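Long-range contacts in V-type ATP synthase alpha chain (Thermoplasma volcanium, PDB 4O1S), which is an intein, a compact Hint-fold domain built largely of beta strands and carried within the A subunit of an archaeal V-type ATPase: residues V94-V99 with E107-N112; L113-M118 with D132-I137. One frame throughout, in Å; residues are numbered along the deposited sequence. Where two conformers were deposited one is given.

Contact 1: V94-V99 with E107-N112. With SO4 (sulfate ion), chain G.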
loop_
_atom_site.group_PDB
_atom_site.type_symbol
_atom_site.label_atom_id
_atom_site.label_comp_id
_atom_site.label_asym_id
_atom_site.label_seq_id
_atom_site.Cartn_x
_atom_site.Cartn_y
_atom_site.Cartn_z
ATOM N N VAL A 94 2.554 5.738 -10.312
ATOM C CA VAL A 94 1.188 5.426 -10.764
ATOM C C VAL A 94 0.252 4.929 -9.652
ATOM O O VAL A 94 -0.960 4.835 -9.861
ATOM C CB VAL A 94 1.138 4.443 -11.973
ATOM C CG1 VAL A 94 1.732 5.067 -13.200
ATOM C CG2 VAL A 94 1.845 3.149 -11.669
ATOM N N HIS A 95 0.814 4.618 -8.483
ATOM C CA HIS A 95 0.015 4.256 -7.316
ATOM C C HIS A 95 -0.916 5.390 -6.927
ATOM O O HIS A 95 -0.579 6.565 -7.107
ATOM C CB HIS A 95 0.909 3.918 -6.131
ATOM C CG HIS A 95 0.342 2.868 -5.243
ATOM N ND1 HIS A 95 -1.011 2.756 -5.008
ATOM C CD2 HIS A 95 0.928 1.851 -4.568
ATOM C CE1 HIS A 95 -1.231 1.728 -4.210
ATOM N NE2 HIS A 95 -0.071 1.162 -3.926
ATOM N N LYS A 96 -2.082 5.034 -6.385
ATOM C CA LYS A 96 -3.137 6.014 -6.075
ATOM C C LYS A 96 -3.426 6.189 -4.602
ATOM O O LYS A 96 -3.407 5.225 -3.819
ATOM C CB LYS A 96 -4.443 5.670 -6.788
ATOM C CG LYS A 96 -4.406 6.021 -8.245
ATOM C CD LYS A 96 -5.493 5.334 -9.029
ATOM C CE LYS A 96 -5.495 5.875 -10.450
ATOM N NZ LYS A 96 -6.657 5.403 -11.229
ATOM N N LEU A 97 -3.688 7.440 -4.233
ATOM C CA LEU A 97 -4.119 7.769 -2.884
ATOM C C LEU A 97 -5.527 8.322 -3.015
ATOM O O LEU A 97 -5.992 8.607 -4.124
ATOM C CB LEU A 97 -3.195 8.804 -2.243
ATOM C CG LEU A 97 -1.698 8.563 -1.923
ATOM C CD1 LEU A 97 -1.511 7.581 -0.818
ATOM C CD2 LEU A 97 -0.863 8.127 -3.139
ATOM N N PHE A 98 -6.212 8.466 -1.891
ATOM C CA PHE A 98 -7.543 9.051 -1.891
ATOM C C PHE A 98 -7.481 10.452 -1.319
ATOM O O PHE A 98 -6.911 10.667 -0.237
ATOM C CB PHE A 98 -8.488 8.194 -1.055
ATOM C CG PHE A 98 -8.847 6.909 -1.708
ATOM C CD1 PHE A 98 -9.767 6.889 -2.764
ATOM C CD2 PHE A 98 -8.248 5.719 -1.299
ATOM C CE1 PHE A 98 -10.099 5.701 -3.400
ATOM C CE2 PHE A 98 -8.565 4.512 -1.917
ATOM C CZ PHE A 98 -9.489 4.497 -2.973
ATOM N N VAL A 99 -8.067 11.407 -2.035
ATOM C CA VAL A 99 -8.034 12.806 -1.597
ATOM C C VAL A 99 -9.406 13.379 -1.337
ATOM O O VAL A 99 -10.307 13.273 -2.164
ATOM C CB VAL A 99 -7.319 13.708 -2.629
ATOM C CG1 VAL A 99 -7.269 15.148 -2.145
ATOM C CG2 VAL A 99 -5.935 13.222 -2.808
ATOM N N GLU A 107 -9.659 9.538 -6.304
ATOM C CA GLU A 107 -8.408 8.800 -6.423
ATOM C C GLU A 107 -7.409 9.699 -7.146
ATOM O O GLU A 107 -7.747 10.357 -8.131
ATOM C CB GLU A 107 -8.609 7.521 -7.224
ATOM C CG GLU A 107 -9.695 6.602 -6.699
ATOM C CD GLU A 107 -9.864 5.337 -7.555
ATOM O OE1 GLU A 107 -9.095 5.150 -8.539
ATOM O OE2 GLU A 107 -10.780 4.533 -7.241
ATOM N N VAL A 108 -6.178 9.746 -6.664
ATOM C CA VAL A 108 -5.173 10.522 -7.363
ATOM C C VAL A 108 -3.853 9.762 -7.393
ATOM O O VAL A 108 -3.490 9.076 -6.435
ATOM C CB VAL A 108 -4.993 11.921 -6.736
ATOM C CG1 VAL A 108 -4.465 11.778 -5.357
ATOM C CG2 VAL A 108 -4.005 12.756 -7.545
ATOM N N MET A 109 -3.154 9.869 -8.515
ATOM C CA MET A 109 -1.856 9.247 -8.660
ATOM C C MET A 109 -0.850 10.004 -7.852
ATOM O O MET A 109 -0.882 11.243 -7.768
ATOM C CB MET A 109 -1.427 9.209 -10.125
ATOM C CG MET A 109 -2.263 8.238 -10.937
ATOM S SD MET A 109 -1.460 7.837 -12.486
ATOM C CE MET A 109 -1.519 9.457 -13.224
ATOM N N ALA A 110 0.046 9.242 -7.254
ATOM C CA ALA A 110 1.143 9.810 -6.508
ATOM C C ALA A 110 1.811 10.949 -7.317
ATOM O O ALA A 110 2.131 12.034 -6.799
ATOM C CB ALA A 110 2.128 8.695 -6.154
ATOM N N SER A 111 1.961 10.725 -8.611
ATOM C CA SER A 111 2.566 11.736 -9.464
ATOM C C SER A 111 1.678 12.961 -9.684
ATOM O O SER A 111 2.146 13.938 -10.239
ATOM C CB SER A 111 2.958 11.127 -10.801
ATOM O OG SER A 111 1.811 10.634 -11.464
ATOM N N ASN A 112 0.411 12.932 -9.261
ATOM C CA ASN A 112 -0.425 14.141 -9.405
ATOM C C ASN A 112 -0.780 14.779 -8.079
ATOM O O ASN A 112 -1.325 15.886 -8.018
ATOM C CB ASN A 112 -1.696 13.867 -10.197
ATOM C CG ASN A 112 -1.413 13.523 -11.636
ATOM O OD1 ASN A 112 -0.497 14.078 -12.251
ATOM N ND2 ASN A 112 -2.180 12.587 -12.178
HETATM S S SO4 G . -5.300 10.677 -11.585
HETATM O O1 SO4 G . -6.139 11.883 -11.499
HETATM O O2 SO4 G . -5.949 9.532 -10.930
HETATM O O3 SO4 G . -5.101 10.288 -12.987
HETATM O O4 SO4 G . -4.026 10.986 -10.925
#
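Lys96, Phe98, Glu107 and Met109 share one face of a beta hairpin made by strands 96-101 and 104-109, with Lys96-Met109 and Phe98-Glu107 as antiparallel non-hydrogen-bonded pairs. The side chains of Phe98 and Glu107 run side by side in the same direction: Glu107 CG lies 3.4 Å from Phe98 CE1, and the carboxylate plane stands nearly perpendicular to the ring (89°). Extended beyond CG, Glu107 carries OE1 diagonally toward Lys96, where a long salt bridge spans 3.6 Å to Lys96 NZ. The lysine chain, itself extended, slants across Met109, its CE 4.0 Å from Met109 CG. A sulfate ion, probably from the crystallisation liquor, takes a hydrogen bond at O4 from Met109 N (2.8 Å). The other face carries Leu97 and Val108, joined by two backbone hydrogen bonds, Leu97 N to Val108 O and Val108 N to Leu97 O, both 2.8 Å. Val108 CG1 is set between its backbone N and carbonyl carbon (chi1 65°) and meets Val99 CG2. Beyond the strand pairing, Ala110 N makes a backbone hydrogen bond to His95 O, and Ala110 CB approaches Leu97 CD2 to 4.3 Å. Strand 104-109 is outermost in its sheet; strand 165-168 flanks strand 96-101 on its other side, placing His168 by the Phe98 ring and Leu167 by Leu97, while Val79 and Ile81 of strand 77-83 pack on Ala110 and Leu97, respectively.

Contact 2: L113-M118 with D132-I137; sequences LKVGDM and DRVKSI
A type II beta turn from Lys114 to Asp117 is fastened onto strand 129-141 at Val134, with Gly116 in its third position; at phi 100° a CB would be jammed against the carbonyl O of Val115, a strain glycine avoids. Asp117 N closes the turn on Lys114 O at 3.1 Å. The side chain of Asp117 binds the same residue: its OD2 accepts Lys114 N at 2.8 Å, the donor standing above the carboxylate plane, so that the first and last turn residues are tied twice. Two backbone hydrogen bonds then grip Val134, Gly116 N to Val134 O (2.9 Å) and Val134 N to Asp117 O (2.6 Å). The valine's two methyls spread against the turn, CG2 facing Val115 CA at 3.5 Å and CG1 lying toward Asp117 CB and Leu113 CD2. Further along the strand, Ile137 points toward the turn with CG1 anti to its carbonyl carbon (chi1 -57°), and its side chain crosses that of Leu113, CD1 3.9 Å from Leu113 CB. At the other end Met118 and Arg133 form an antiparallel non-hydrogen-bonded pair. In the conformer given, Met118 CG lies 3.6 Å from Arg133 CG and over one face of the guanidinium; as Arg133 was modelled twice, this is tentative. From Met118 the chain runs on as outermost strand 118-122, paired with strand 129-141. The latter's other neighbour, strand 77-83, supplies Ile81 in contact with Leu113 and Val134, and Val79 against Ile137; a classic beta bulge sets Lys135 and Ser136 opposite Glu82 of that strand.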
loop_
_atom_site.group_PDB
_atom_site.type_symbol
_atom_site.label_atom_id
_atom_site.label_comp_id
_atom_site.label_asym_id
_atom_site.label_seq_id
_atom_site.Cartn_x
_atom_site.Cartn_y
_atom_site.Cartn_z
ATOM N N LEU A 113 -0.482 14.052 -7.014
ATOM C CA LEU A 113 -0.583 14.603 -5.684
ATOM C C LEU A 113 0.156 15.956 -5.547
ATOM O O LEU A 113 1.253 16.155 -6.099
ATOM C CB LEU A 113 -0.021 13.580 -4.719
ATOM C CG LEU A 113 -0.543 13.662 -3.301
ATOM C CD1 LEU A 113 -2.063 13.533 -3.332
ATOM C CD2 LEU A 113 0.134 12.547 -2.485
ATOM N N LYS A 114 -0.462 16.889 -4.829
ATOM C CA LYS A 114 0.161 18.178 -4.527
ATOM C C LYS A 114 0.326 18.310 -3.027
ATOM O O LYS A 114 -0.494 17.799 -2.270
ATOM C CB LYS A 114 -0.706 19.343 -4.998
ATOM C CG LYS A 114 -1.421 19.151 -6.334
ATOM C CD LYS A 114 -0.466 19.049 -7.525
ATOM C CE LYS A 114 -1.239 18.876 -8.850
ATOM N NZ LYS A 114 -0.349 18.507 -9.995
ATOM N N VAL A 115 1.378 18.993 -2.588
ATOM C CA VAL A 115 1.441 19.361 -1.185
ATOM C C VAL A 115 0.191 20.168 -0.900
ATOM O O VAL A 115 -0.333 20.871 -1.782
ATOM C CB VAL A 115 2.685 20.182 -0.830
ATOM C CG1 VAL A 115 3.926 19.432 -1.256
ATOM C CG2 VAL A 115 2.629 21.566 -1.479
ATOM N N GLY A 116 -0.312 20.022 0.318
ATOM C CA GLY A 116 -1.572 20.638 0.677
ATOM C C GLY A 116 -2.728 19.657 0.634
ATOM O O GLY A 116 -3.625 19.730 1.476
ATOM N N ASP A 117 -2.697 18.733 -0.328
ATOM C CA ASP A 117 -3.712 17.680 -0.436
ATOM C C ASP A 117 -3.971 16.881 0.853
ATOM O O ASP A 117 -3.048 16.568 1.603
ATOM C CB ASP A 117 -3.379 16.729 -1.594
ATOM C CG ASP A 117 -3.529 17.401 -2.952
ATOM O OD1 ASP A 117 -4.033 18.552 -2.968
ATOM O OD2 ASP A 117 -3.166 16.785 -3.991
ATOM N N MET A 118 -5.241 16.557 1.103
ATOM C CA MET A 118 -5.623 15.780 2.287
ATOM C C MET A 118 -5.832 14.325 1.918
ATOM O O MET A 118 -6.775 13.984 1.187
ATOM C CB MET A 118 -6.883 16.359 2.938
ATOM C CG MET A 118 -6.635 17.728 3.523
ATOM S SD MET A 118 -8.110 18.565 4.100
ATOM C CE MET A 118 -8.142 18.009 5.793
ATOM N N ASP A 132 -5.372 13.689 6.104
ATOM C CA ASP A 132 -4.182 14.344 6.589
ATOM C C ASP A 132 -3.552 15.142 5.444
ATOM O O ASP A 132 -3.411 14.635 4.322
ATOM C CB ASP A 132 -3.228 13.268 7.110
ATOM C CG ASP A 132 -2.231 13.807 8.075
ATOM O OD1 ASP A 132 -2.197 15.063 8.214
ATOM O OD2 ASP A 132 -1.498 12.972 8.672
ATOM N N ARG A 133 -3.203 16.394 5.717
ATOM C CA ARG A 133 -2.594 17.237 4.695
ATOM C C ARG A 133 -1.198 16.711 4.394
ATOM O O ARG A 133 -0.425 16.415 5.319
ATOM C CB ARG A 133 -2.514 18.694 5.159
ATOM C CG ARG A 133 -3.893 19.306 5.307
ATOM C CD ARG A 133 -3.876 20.790 5.612
ATOM N NE ARG A 133 -5.162 21.377 5.243
ATOM C CZ ARG A 133 -5.431 21.855 4.032
ATOM N NH1 ARG A 133 -4.488 21.837 3.098
ATOM N NH2 ARG A 133 -6.627 22.361 3.756
ATOM N N VAL A 134 -0.869 16.565 3.111
ATOM C CA VAL A 134 0.506 16.247 2.801
ATOM C C VAL A 134 1.379 17.494 2.947
ATOM O O VAL A 134 1.059 18.581 2.429
ATOM C CB VAL A 134 0.716 15.469 1.473
ATOM C CG1 VAL A 134 -0.600 15.042 0.871
ATOM C CG2 VAL A 134 1.597 16.236 0.489
ATOM N N LYS A 135 2.444 17.295 3.725
ATOM C CA LYS A 135 3.432 18.287 4.087
ATOM C C LYS A 135 4.501 18.311 3.004
ATOM O O LYS A 135 5.019 19.370 2.631
ATOM C CB LYS A 135 4.063 17.835 5.402
ATOM C CG LYS A 135 5.152 18.705 5.988
ATOM C CD LYS A 135 5.817 17.939 7.143
ATOM C CE LYS A 135 6.779 18.820 7.934
ATOM N NZ LYS A 135 7.508 18.028 8.972
ATOM N N SER A 136 4.849 17.128 2.510
ATOM C CA SER A 136 5.922 17.048 1.542
ATOM C C SER A 136 5.836 15.834 0.634
ATOM O O SER A 136 5.360 14.777 1.031
ATOM C CB SER A 136 7.261 17.017 2.250
ATOM O OG SER A 136 7.812 15.736 2.072
ATOM N N ILE A 137 6.316 16.012 -0.589
ATOM C CA ILE A 137 6.371 14.951 -1.583
ATOM C C ILE A 137 7.739 14.975 -2.222
ATOM O O ILE A 137 8.211 16.027 -2.652
ATOM C CB ILE A 137 5.334 15.170 -2.685
ATOM C CG1 ILE A 137 3.929 15.258 -2.078
ATOM C CG2 ILE A 137 5.395 14.046 -3.662
ATOM C CD1 ILE A 137 2.868 15.627 -3.056
#

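Contact 1 and contact 2 follow one another along the chain, Asn112 leading directly into Leu113, and their centres lie 11 Å apart on the same side of the chain's centre. Apolar side chains join them: Leu113 CD1 of contact 2 sits 3.6 Å from Val108 CG1 and 3.9 Å from Val99 CG2, both of contact 1. Val99 CG1 also packs 3.6 Å from Met118 O. Backbone hydrogen bonds, Phe98 with Ala120 and Met118 with Leu100, further link hairpin 96-101/104-109 to strand 118-122, and both contacts lean on strand 77-83 through Val79 and Ile81. The sulfate and a HEPES molecule, probably from the crystallisation liquor and hydrogen-bonded to Val94 N, both belong to the contact 1 side.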